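Local coordinates for protein heme oxygenase (Chlamydomonas reinhardtii, PDB 4RAJ) that probably cleaves heme to biliverdin with release of iron and carbon monoxide, consuming molecular oxygen and reducing equivalents, at residues A45-Y53 / V158-F166; A74-F85 / G133-L141. All coordinates share one frame; numbering follows the deposited sequence.

Contact 1 of 2, residues A45-Y53 / V158-F166; sequences ALFSDKDLY and VKRWARKIF
F47, Y53 and F166 meet around the corner where the chain turns from one helix into the next, and with W161 they form an aromatic cluster. F166 links two of its partners in different ways. Its own edge points at the face of Y53, centroids 5.4 Å apart and planes at 65°, while its face receives the edge of F47 in an offset edge-to-face pair at 5.9 Å between centroids. A CH-pi contact adds to this: K50 CB sits 4.0 Å from the F166 ring centroid, over the face, and the bend of the lysine chain at chi3 (49°) keeps CE close to the same ring.

The apolar packing centres on F47, a knob in a hole made by V158, W161, A162 and I165. Its far end, CZ, comes to 3.6 Å from W161 CB, and its root, CB, is equally close to I165 CD1 at 3.6 Å. With only an alanine in place of F47, the hollow between those four helix residues would probably be left unfilled and the F166 face would lose the aromatic edge that meets it. Y53 adds its hydroxyl end, OH lying 3.9 Å from A162 CB and a similar distance from V158 CG1.

Polar bonds tie up the turn itself. D49, the N-cap of helix 50-76, accepts from D51 N through OD1 at 2.8 Å, and S48 OG bonds back to A45 O.

The contact thus fastens helix 155-165 to the junction of helices 29-47 and 50-76; F177 packs against Y53 and V158, and Y106 of helix 96-107 against K50.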
loop_
_atom_site.group_PDB
_atom_site.type_symbol
_atom_site.label_atom_id
_atom_site.label_comp_id
_atom_site.label_asym_id
_atom_site.label_seq_id
_atom_site.Cartn_x
_atom_site.Cartn_y
_atom_site.Cartn_z
ATOM N N ALA A 45 0.855 -16.347 -12.268
ATOM C CA ALA A 45 -0.028 -17.243 -11.542
ATOM C C ALA A 45 -1.362 -16.552 -11.283
ATOM O O ALA A 45 -2.416 -17.119 -11.526
ATOM C CB ALA A 45 0.611 -17.685 -10.229
ATOM N N LEU A 46 -1.310 -15.315 -10.808
ATOM C CA LEU A 46 -2.545 -14.607 -10.458
ATOM C C LEU A 46 -3.409 -14.291 -11.674
ATOM O O LEU A 46 -4.635 -14.385 -11.604
ATOM C CB LEU A 46 -2.226 -13.319 -9.711
ATOM C CG LEU A 46 -1.487 -13.469 -8.386
ATOM C CD1 LEU A 46 -1.277 -12.083 -7.824
ATOM C CD2 LEU A 46 -2.270 -14.341 -7.420
ATOM N N PHE A 47 -2.781 -13.914 -12.785
ATOM C CA PHE A 47 -3.535 -13.547 -13.982
ATOM C C PHE A 47 -4.145 -14.758 -14.676
ATOM O O PHE A 47 -4.937 -14.614 -15.607
ATOM C CB PHE A 47 -2.653 -12.787 -14.968
ATOM C CG PHE A 47 -2.324 -11.397 -14.523
ATOM C CD1 PHE A 47 -3.310 -10.582 -13.993
ATOM C CD2 PHE A 47 -1.038 -10.902 -14.643
ATOM C CE1 PHE A 47 -3.017 -9.292 -13.576
ATOM C CE2 PHE A 47 -0.738 -9.618 -14.229
ATOM C CZ PHE A 47 -1.732 -8.812 -13.692
ATOM N N SER A 48 -3.801 -15.956 -14.209
ATOM C CA SER A 48 -4.373 -17.162 -14.798
ATOM C C SER A 48 -5.830 -17.337 -14.383
ATOM O O SER A 48 -6.579 -18.097 -15.022
ATOM C CB SER A 48 -3.556 -18.404 -14.407
ATOM O OG SER A 48 -3.751 -18.716 -13.030
ATOM N N ASP A 49 -6.244 -16.607 -13.346
ATOM C CA ASP A 49 -7.589 -16.756 -12.773
ATOM C C ASP A 49 -8.005 -15.480 -12.033
ATOM O O ASP A 49 -7.391 -15.137 -11.023
ATOM C CB ASP A 49 -7.607 -17.953 -11.812
ATOM C CG ASP A 49 -9.000 -18.290 -11.291
ATOM O OD1 ASP A 49 -9.886 -17.406 -11.240
ATOM O OD2 ASP A 49 -9.204 -19.469 -10.928
ATOM N N LYS A 50 -9.061 -14.806 -12.494
ATOM C CA LYS A 50 -9.417 -13.522 -11.889
ATOM C C LYS A 50 -9.779 -13.706 -10.423
ATOM O O LYS A 50 -9.590 -12.796 -9.619
ATOM C CB LYS A 50 -10.574 -12.841 -12.626
ATOM C CG LYS A 50 -11.661 -13.754 -13.116
ATOM C CD LYS A 50 -12.696 -12.953 -13.900
ATOM C CE LYS A 50 -12.042 -12.045 -14.938
ATOM N NZ LYS A 50 -13.043 -11.264 -15.727
ATOM N N ASP A 51 -10.288 -14.882 -10.063
ATOM C CA ASP A 51 -10.619 -15.131 -8.657
ATOM C C ASP A 51 -9.355 -15.186 -7.786
ATOM O O ASP A 51 -9.346 -14.705 -6.653
ATOM C CB ASP A 51 -11.412 -16.434 -8.500
ATOM C CG ASP A 51 -12.771 -16.395 -9.192
ATOM O OD1 ASP A 51 -13.354 -15.299 -9.366
ATOM O OD2 ASP A 51 -13.270 -17.485 -9.550
ATOM N N LEU A 52 -8.295 -15.785 -8.320
ATOM C CA LEU A 52 -7.021 -15.841 -7.626
ATOM C C LEU A 52 -6.456 -14.435 -7.470
ATOM O O LEU A 52 -6.034 -14.038 -6.390
ATOM C CB LEU A 52 -6.038 -16.715 -8.400
ATOM C CG LEU A 52 -5.100 -17.615 -7.622
ATOM C CD1 LEU A 52 -5.871 -18.307 -6.508
ATOM C CD2 LEU A 52 -4.519 -18.634 -8.602
ATOM N N TYR A 53 -6.476 -13.694 -8.572
ATOM C CA TYR A 53 -6.028 -12.316 -8.599
ATOM C C TYR A 53 -6.727 -11.482 -7.517
ATOM O O TYR A 53 -6.090 -10.773 -6.733
ATOM C CB TYR A 53 -6.283 -11.727 -9.993
ATOM C CG TYR A 53 -6.039 -10.246 -10.090
ATOM C CD1 TYR A 53 -4.746 -9.738 -10.170
ATOM C CD2 TYR A 53 -7.099 -9.350 -10.103
ATOM C CE1 TYR A 53 -4.521 -8.367 -10.261
ATOM C CE2 TYR A 53 -6.887 -7.989 -10.196
ATOM C CZ TYR A 53 -5.603 -7.504 -10.280
ATOM O OH TYR A 53 -5.397 -6.152 -10.366
ATOM N N VAL A 158 0.548 -3.178 -13.189
ATOM C CA VAL A 158 -0.396 -4.240 -12.848
ATOM C C VAL A 158 -1.766 -3.932 -13.444
ATOM O O VAL A 158 -2.427 -4.801 -13.996
ATOM C CB VAL A 158 -0.524 -4.405 -11.314
ATOM C CG1 VAL A 158 -1.620 -5.391 -10.967
ATOM C CG2 VAL A 158 0.806 -4.856 -10.722
ATOM N N LYS A 159 -2.177 -2.675 -13.335
ATOM C CA LYS A 159 -3.458 -2.229 -13.872
ATOM C C LYS A 159 -3.573 -2.499 -15.376
ATOM O O LYS A 159 -4.583 -3.032 -15.855
ATOM C CB LYS A 159 -3.634 -0.737 -13.577
ATOM C CG LYS A 159 -4.610 -0.009 -14.455
ATOM C CD LYS A 159 -4.795 1.389 -13.908
ATOM C CE LYS A 159 -5.310 2.326 -14.958
ATOM N NZ LYS A 159 -5.743 3.616 -14.359
ATOM N N ARG A 160 -2.522 -2.150 -16.111
ATOM C CA ARG A 160 -2.507 -2.354 -17.558
ATOM C C ARG A 160 -2.612 -3.832 -17.938
ATOM O O ARG A 160 -3.312 -4.187 -18.905
ATOM C CB ARG A 160 -1.241 -1.740 -18.169
ATOM C CG ARG A 160 -1.404 -0.271 -18.554
ATOM C CD ARG A 160 -0.060 0.396 -18.824
ATOM N NE ARG A 160 0.127 1.579 -17.983
ATOM C CZ ARG A 160 1.300 2.162 -17.746
ATOM N NH1 ARG A 160 2.410 1.671 -18.282
ATOM N NH2 ARG A 160 1.363 3.235 -16.964
ATOM N N TRP A 161 -1.912 -4.689 -17.200
ATOM C CA TRP A 161 -1.979 -6.130 -17.431
ATOM C C TRP A 161 -3.350 -6.687 -17.083
ATOM O O TRP A 161 -3.904 -7.484 -17.838
ATOM C CB TRP A 161 -0.904 -6.873 -16.627
ATOM C CG TRP A 161 0.402 -6.989 -17.334
ATOM C CD1 TRP A 161 1.583 -6.407 -16.980
ATOM C CD2 TRP A 161 0.662 -7.732 -18.529
ATOM N NE1 TRP A 161 2.563 -6.742 -17.884
ATOM C CE2 TRP A 161 2.023 -7.556 -18.843
ATOM C CE3 TRP A 161 -0.129 -8.519 -19.371
ATOM C CZ2 TRP A 161 2.615 -8.148 -19.962
ATOM C CZ3 TRP A 161 0.458 -9.100 -20.484
ATOM C CH2 TRP A 161 1.818 -8.913 -20.766
ATOM N N ALA A 162 -3.903 -6.277 -15.947
ATOM C CA ALA A 162 -5.247 -6.723 -15.576
ATOM C C ALA A 162 -6.257 -6.392 -16.670
ATOM O O ALA A 162 -7.075 -7.238 -17.058
ATOM C CB ALA A 162 -5.680 -6.090 -14.247
ATOM N N ARG A 163 -6.198 -5.161 -17.178
ATOM C CA ARG A 163 -7.156 -4.737 -18.192
ATOM C C ARG A 163 -6.982 -5.543 -19.485
ATOM O O ARG A 163 -7.960 -5.911 -20.134
ATOM C CB ARG A 163 -7.019 -3.237 -18.463
ATOM C CG ARG A 163 -7.948 -2.709 -19.551
ATOM C CD ARG A 163 -8.437 -1.294 -19.247
ATOM N NE ARG A 163 -9.395 -1.269 -18.139
ATOM C CZ ARG A 163 -9.138 -0.800 -16.926
ATOM N NH1 ARG A 163 -10.087 -0.845 -15.994
ATOM N NH2 ARG A 163 -7.944 -0.287 -16.636
ATOM N N LYS A 164 -5.737 -5.843 -19.834
ATOM C CA LYS A 164 -5.449 -6.594 -21.051
ATOM C C LYS A 164 -5.906 -8.051 -20.938
ATOM O O LYS A 164 -6.632 -8.559 -21.788
ATOM C CB LYS A 164 -3.950 -6.539 -21.367
ATOM C CG LYS A 164 -3.574 -7.161 -22.710
ATOM C CD LYS A 164 -2.077 -7.094 -22.947
ATOM C CE LYS A 164 -1.740 -7.216 -24.429
ATOM N NZ LYS A 164 -1.988 -5.935 -25.155
ATOM N N ILE A 165 -5.481 -8.721 -19.879
ATOM C CA ILE A 165 -5.730 -10.146 -19.737
ATOM C C ILE A 165 -7.189 -10.456 -19.395
ATOM O O ILE A 165 -7.761 -11.424 -19.906
ATOM C CB ILE A 165 -4.794 -10.750 -18.678
ATOM C CG1 ILE A 165 -3.344 -10.639 -19.158
ATOM C CG2 ILE A 165 -5.151 -12.204 -18.399
ATOM C CD1 ILE A 165 -2.324 -11.192 -18.195
ATOM N N PHE A 166 -7.796 -9.624 -18.555
ATOM C CA PHE A 166 -9.172 -9.862 -18.133
ATOM C C PHE A 166 -10.172 -9.169 -19.038
ATOM O O PHE A 166 -11.371 -9.239 -18.789
ATOM C CB PHE A 166 -9.394 -9.397 -16.696
ATOM C CG PHE A 166 -8.593 -10.164 -15.679
ATOM C CD1 PHE A 166 -8.294 -11.505 -15.871
ATOM C CD2 PHE A 166 -8.140 -9.537 -14.530
ATOM C CE1 PHE A 166 -7.559 -12.215 -14.941
ATOM C CE2 PHE A 166 -7.398 -10.239 -13.589
ATOM C CZ PHE A 166 -7.104 -11.581 -13.798
#

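Contact 2 of 2, residues A74-F85 / G133-L141; sequences ALKKGDADVSKF and GRSSPALLL
P137 is the bump that 74-85 closes around, its ring lodged among A74, D79 and V82. A74 CB touches P137 CB at 3.6 Å, D79 lays OD1 against the ring at 3.3 Å from P137 CG, and V82 brings CG2 to 3.9 Å from P137 CB. One residue on, A138 is a smaller knob: its CB rests against D81, 3.5 Å from OD2, while D81 OD1 is bonded to W198 NE1 of helix 184-200.

Farther along, L141 fills a hollow lined by F85 and by F195 and W198 of helix 184-200. Both its methyls lie across the F85 ring, with CD1 over one face and 3.5 Å from F85 CE1, a CH-pi contact. At the other end K77 arches past the proline, its chain bent at chi3 (-43°), and NZ gives a 2.9 Å hydrogen bond to G133 O, in the carbonyl plane, in the last turn of helix 120-135.

D79 faces two ways: OD1 rests on the proline, whereas OD2 takes a straight bond from V82 N (2.9 Å, 172°) on its anti lone pair and a weak one from D81 N. Together these features make two helix-to-helix turns packed against each other. One is built from a Schellman motif at G78 followed directly by D79, N-cap of the short, weakly bonded helix 80-84; the other turns at S136 and P137, and both belong to the all-helical fold of heme oxygenases.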
loop_
_atom_site.group_PDB
_atom_site.type_symbol
_atom_site.label_atom_id
_atom_site.label_comp_id
_atom_site.label_asym_id
_atom_site.label_seq_id
_atom_site.Cartn_x
_atom_site.Cartn_y
_atom_site.Cartn_z
ATOM N N ALA A 74 -5.183 9.152 13.733
ATOM C CA ALA A 74 -4.197 10.183 14.053
ATOM C C ALA A 74 -4.724 11.568 13.659
ATOM O O ALA A 74 -4.555 12.529 14.415
ATOM C CB ALA A 74 -2.857 9.897 13.363
ATOM N N LEU A 75 -5.368 11.668 12.496
ATOM C CA LEU A 75 -5.951 12.939 12.070
ATOM C C LEU A 75 -7.055 13.388 13.017
ATOM O O LEU A 75 -7.170 14.571 13.345
ATOM C CB LEU A 75 -6.500 12.844 10.655
ATOM C CG LEU A 75 -5.477 12.768 9.528
ATOM C CD1 LEU A 75 -6.197 12.459 8.225
ATOM C CD2 LEU A 75 -4.682 14.068 9.418
ATOM N N LYS A 76 -7.865 12.440 13.463
ATOM C CA LYS A 76 -8.936 12.758 14.403
ATOM C C LYS A 76 -8.391 13.255 15.748
ATOM O O LYS A 76 -8.938 14.193 16.331
ATOM C CB LYS A 76 -9.829 11.543 14.606
ATOM C CG LYS A 76 -11.085 11.818 15.420
ATOM C CD LYS A 76 -12.011 10.610 15.427
ATOM C CE LYS A 76 -11.944 9.871 14.097
ATOM N NZ LYS A 76 -13.015 8.842 13.941
ATOM N N LYS A 77 -7.317 12.630 16.230
ATOM C CA LYS A 77 -6.644 13.064 17.457
ATOM C C LYS A 77 -5.880 14.374 17.284
ATOM O O LYS A 77 -5.329 14.908 18.242
ATOM C CB LYS A 77 -5.659 11.996 17.951
ATOM C CG LYS A 77 -6.284 10.734 18.501
ATOM C CD LYS A 77 -5.213 9.788 19.054
ATOM C CE LYS A 77 -3.996 9.695 18.130
ATOM N NZ LYS A 77 -3.148 8.492 18.400
ATOM N N GLY A 78 -5.826 14.874 16.058
ATOM C CA GLY A 78 -5.054 16.060 15.754
ATOM C C GLY A 78 -3.568 15.873 15.998
ATOM O O GLY A 78 -2.916 16.745 16.566
ATOM N N ASP A 79 -3.025 14.733 15.580
ATOM C CA ASP A 79 -1.590 14.517 15.672
ATOM C C ASP A 79 -0.853 15.605 14.903
ATOM O O ASP A 79 -1.165 15.866 13.744
ATOM C CB ASP A 79 -1.200 13.135 15.135
ATOM C CG ASP A 79 0.287 12.880 15.234
ATOM O OD1 ASP A 79 0.732 12.377 16.288
ATOM O OD2 ASP A 79 1.015 13.186 14.264
ATOM N N ALA A 80 0.119 16.237 15.554
ATOM C CA ALA A 80 0.829 17.366 14.963
ATOM C C ALA A 80 1.418 17.030 13.602
ATOM O O ALA A 80 1.312 17.820 12.668
ATOM C CB ALA A 80 1.929 17.849 15.901
ATOM N N ASP A 81 2.015 15.846 13.485
ATOM C CA ASP A 81 2.749 15.487 12.282
ATOM C C ASP A 81 1.819 15.031 11.158
ATOM O O ASP A 81 1.903 15.522 10.029
ATOM C CB ASP A 81 3.767 14.390 12.591
ATOM C CG ASP A 81 4.831 14.843 13.573
ATOM O OD1 ASP A 81 5.467 15.886 13.324
ATOM O OD2 ASP A 81 5.017 14.164 14.601
ATOM N N VAL A 82 0.936 14.086 11.462
ATOM C CA VAL A 82 0.053 13.559 10.429
ATOM C C VAL A 82 -0.890 14.662 9.930
ATOM O O VAL A 82 -1.177 14.745 8.739
ATOM C CB VAL A 82 -0.746 12.342 10.935
ATOM C CG1 VAL A 82 -1.638 11.783 9.832
ATOM C CG2 VAL A 82 0.209 11.263 11.422
ATOM N N SER A 83 -1.333 15.538 10.830
ATOM C CA SER A 83 -2.232 16.613 10.431
ATOM C C SER A 83 -1.593 17.538 9.404
ATOM O O SER A 83 -2.287 18.091 8.552
ATOM C CB SER A 83 -2.691 17.416 11.642
ATOM O OG SER A 83 -3.472 16.598 12.490
ATOM N N LYS A 84 -0.274 17.682 9.456
ATOM C CA LYS A 84 0.414 18.506 8.474
ATOM C C LYS A 84 0.240 17.950 7.068
ATOM O O LYS A 84 0.349 18.686 6.093
ATOM C CB LYS A 84 1.900 18.632 8.815
ATOM C CG LYS A 84 2.162 19.472 10.056
ATOM C CD LYS A 84 3.648 19.556 10.371
ATOM C CE LYS A 84 3.923 20.485 11.548
ATOM N NZ LYS A 84 3.578 21.893 11.236
ATOM N N PHE A 85 -0.054 16.653 6.976
ATOM C CA PHE A 85 -0.154 15.952 5.699
ATOM C C PHE A 85 -1.602 15.744 5.248
ATOM O O PHE A 85 -1.843 15.105 4.227
ATOM C CB PHE A 85 0.546 14.582 5.786
ATOM C CG PHE A 85 2.053 14.666 5.814
ATOM C CD1 PHE A 85 2.720 15.086 6.957
ATOM C CD2 PHE A 85 2.795 14.334 4.691
ATOM C CE1 PHE A 85 4.112 15.180 6.983
ATOM C CE2 PHE A 85 4.180 14.413 4.706
ATOM C CZ PHE A 85 4.845 14.833 5.861
ATOM N N GLY A 133 -0.304 3.689 15.193
ATOM C CA GLY A 133 -1.344 4.702 15.234
ATOM C C GLY A 133 -1.569 5.187 16.650
ATOM O O GLY A 133 -1.828 6.371 16.884
ATOM N N ARG A 134 -1.459 4.262 17.596
ATOM C CA ARG A 134 -1.650 4.580 19.003
ATOM C C ARG A 134 -0.462 5.332 19.588
ATOM O O ARG A 134 -0.636 6.381 20.197
ATOM C CB ARG A 134 -1.901 3.302 19.806
ATOM C CG ARG A 134 -3.352 3.092 20.226
ATOM C CD ARG A 134 -3.753 1.617 20.192
ATOM N NE ARG A 134 -2.666 0.721 20.587
ATOM C CZ ARG A 134 -2.402 -0.439 19.988
ATOM N NH1 ARG A 134 -3.149 -0.847 18.969
ATOM N NH2 ARG A 134 -1.393 -1.194 20.403
ATOM N N SER A 135 0.744 4.804 19.395
ATOM C CA SER A 135 1.912 5.292 20.127
ATOM C C SER A 135 2.848 6.245 19.361
ATOM O O SER A 135 3.479 7.100 19.972
ATOM C CB SER A 135 2.719 4.096 20.649
ATOM O OG SER A 135 3.168 3.256 19.598
ATOM N N SER A 136 2.965 6.112 18.042
ATOM C CA SER A 136 3.817 7.042 17.288
ATOM C C SER A 136 3.307 7.263 15.871
ATOM O O SER A 136 3.861 6.719 14.913
ATOM C CB SER A 136 5.256 6.539 17.237
ATOM O OG SER A 136 5.291 5.150 16.987
ATOM N N PRO A 137 2.254 8.075 15.733
ATOM C CA PRO A 137 1.574 8.205 14.442
ATOM C C PRO A 137 2.453 8.762 13.328
ATOM O O PRO A 137 2.190 8.438 12.184
ATOM C CB PRO A 137 0.416 9.160 14.749
ATOM C CG PRO A 137 0.224 9.069 16.230
ATOM C CD PRO A 137 1.590 8.857 16.791
ATOM N N ALA A 138 3.470 9.562 13.630
ATOM C CA ALA A 138 4.334 10.067 12.563
ATOM C C ALA A 138 4.974 8.940 11.723
ATOM O O ALA A 138 5.214 9.122 10.522
ATOM C CB ALA A 138 5.423 10.975 13.147
ATOM N N LEU A 139 5.241 7.789 12.348
ATOM C CA LEU A 139 5.907 6.673 11.671
ATOM C C LEU A 139 5.010 6.042 10.595
ATOM O O LEU A 139 5.499 5.352 9.699
ATOM C CB LEU A 139 6.349 5.596 12.685
ATOM C CG LEU A 139 7.407 6.057 13.701
ATOM C CD1 LEU A 139 7.977 4.901 14.566
ATOM C CD2 LEU A 139 8.534 6.803 12.990
ATOM N N LEU A 140 3.707 6.284 10.697
ATOM C CA LEU A 140 2.759 5.875 9.657
ATOM C C LEU A 140 3.105 6.507 8.306
ATOM O O LEU A 140 2.817 5.938 7.241
ATOM C CB LEU A 140 1.329 6.265 10.056
ATOM C CG LEU A 140 0.684 5.508 11.219
ATOM C CD1 LEU A 140 -0.684 6.139 11.598
ATOM C CD2 LEU A 140 0.552 4.029 10.866
ATOM N N LEU A 141 3.739 7.676 8.341
ATOM C CA LEU A 141 4.041 8.391 7.102
ATOM C C LEU A 141 5.102 7.669 6.282
ATOM O O LEU A 141 5.123 7.784 5.055
ATOM C CB LEU A 141 4.469 9.840 7.404
ATOM C CG LEU A 141 3.424 10.764 8.044
ATOM C CD1 LEU A 141 4.091 12.054 8.530
ATOM C CD2 LEU A 141 2.289 11.100 7.083
#

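Contact 1 and contact 2 lie on opposite sides of the chain's centre, 35 Å between their centres and about 21 Å between nearest atoms. Helix 50-76 spans the gap: its first turn belongs to 45-53 and its last to 74-85. Contact 2 is nested within the loop that contact 1 closes. The bound PG6, probably from the crystallisation liquor, lies about 4 Å from the side chain of L46 in contact 1. Its pocket is lined from helices 29-47, 50-76, 140-151 and 204-227; heme is absent from this model, but heme oxygenases hold it between helices, so the pocket is consistent with the heme site. Each contact includes ends of helices that line it.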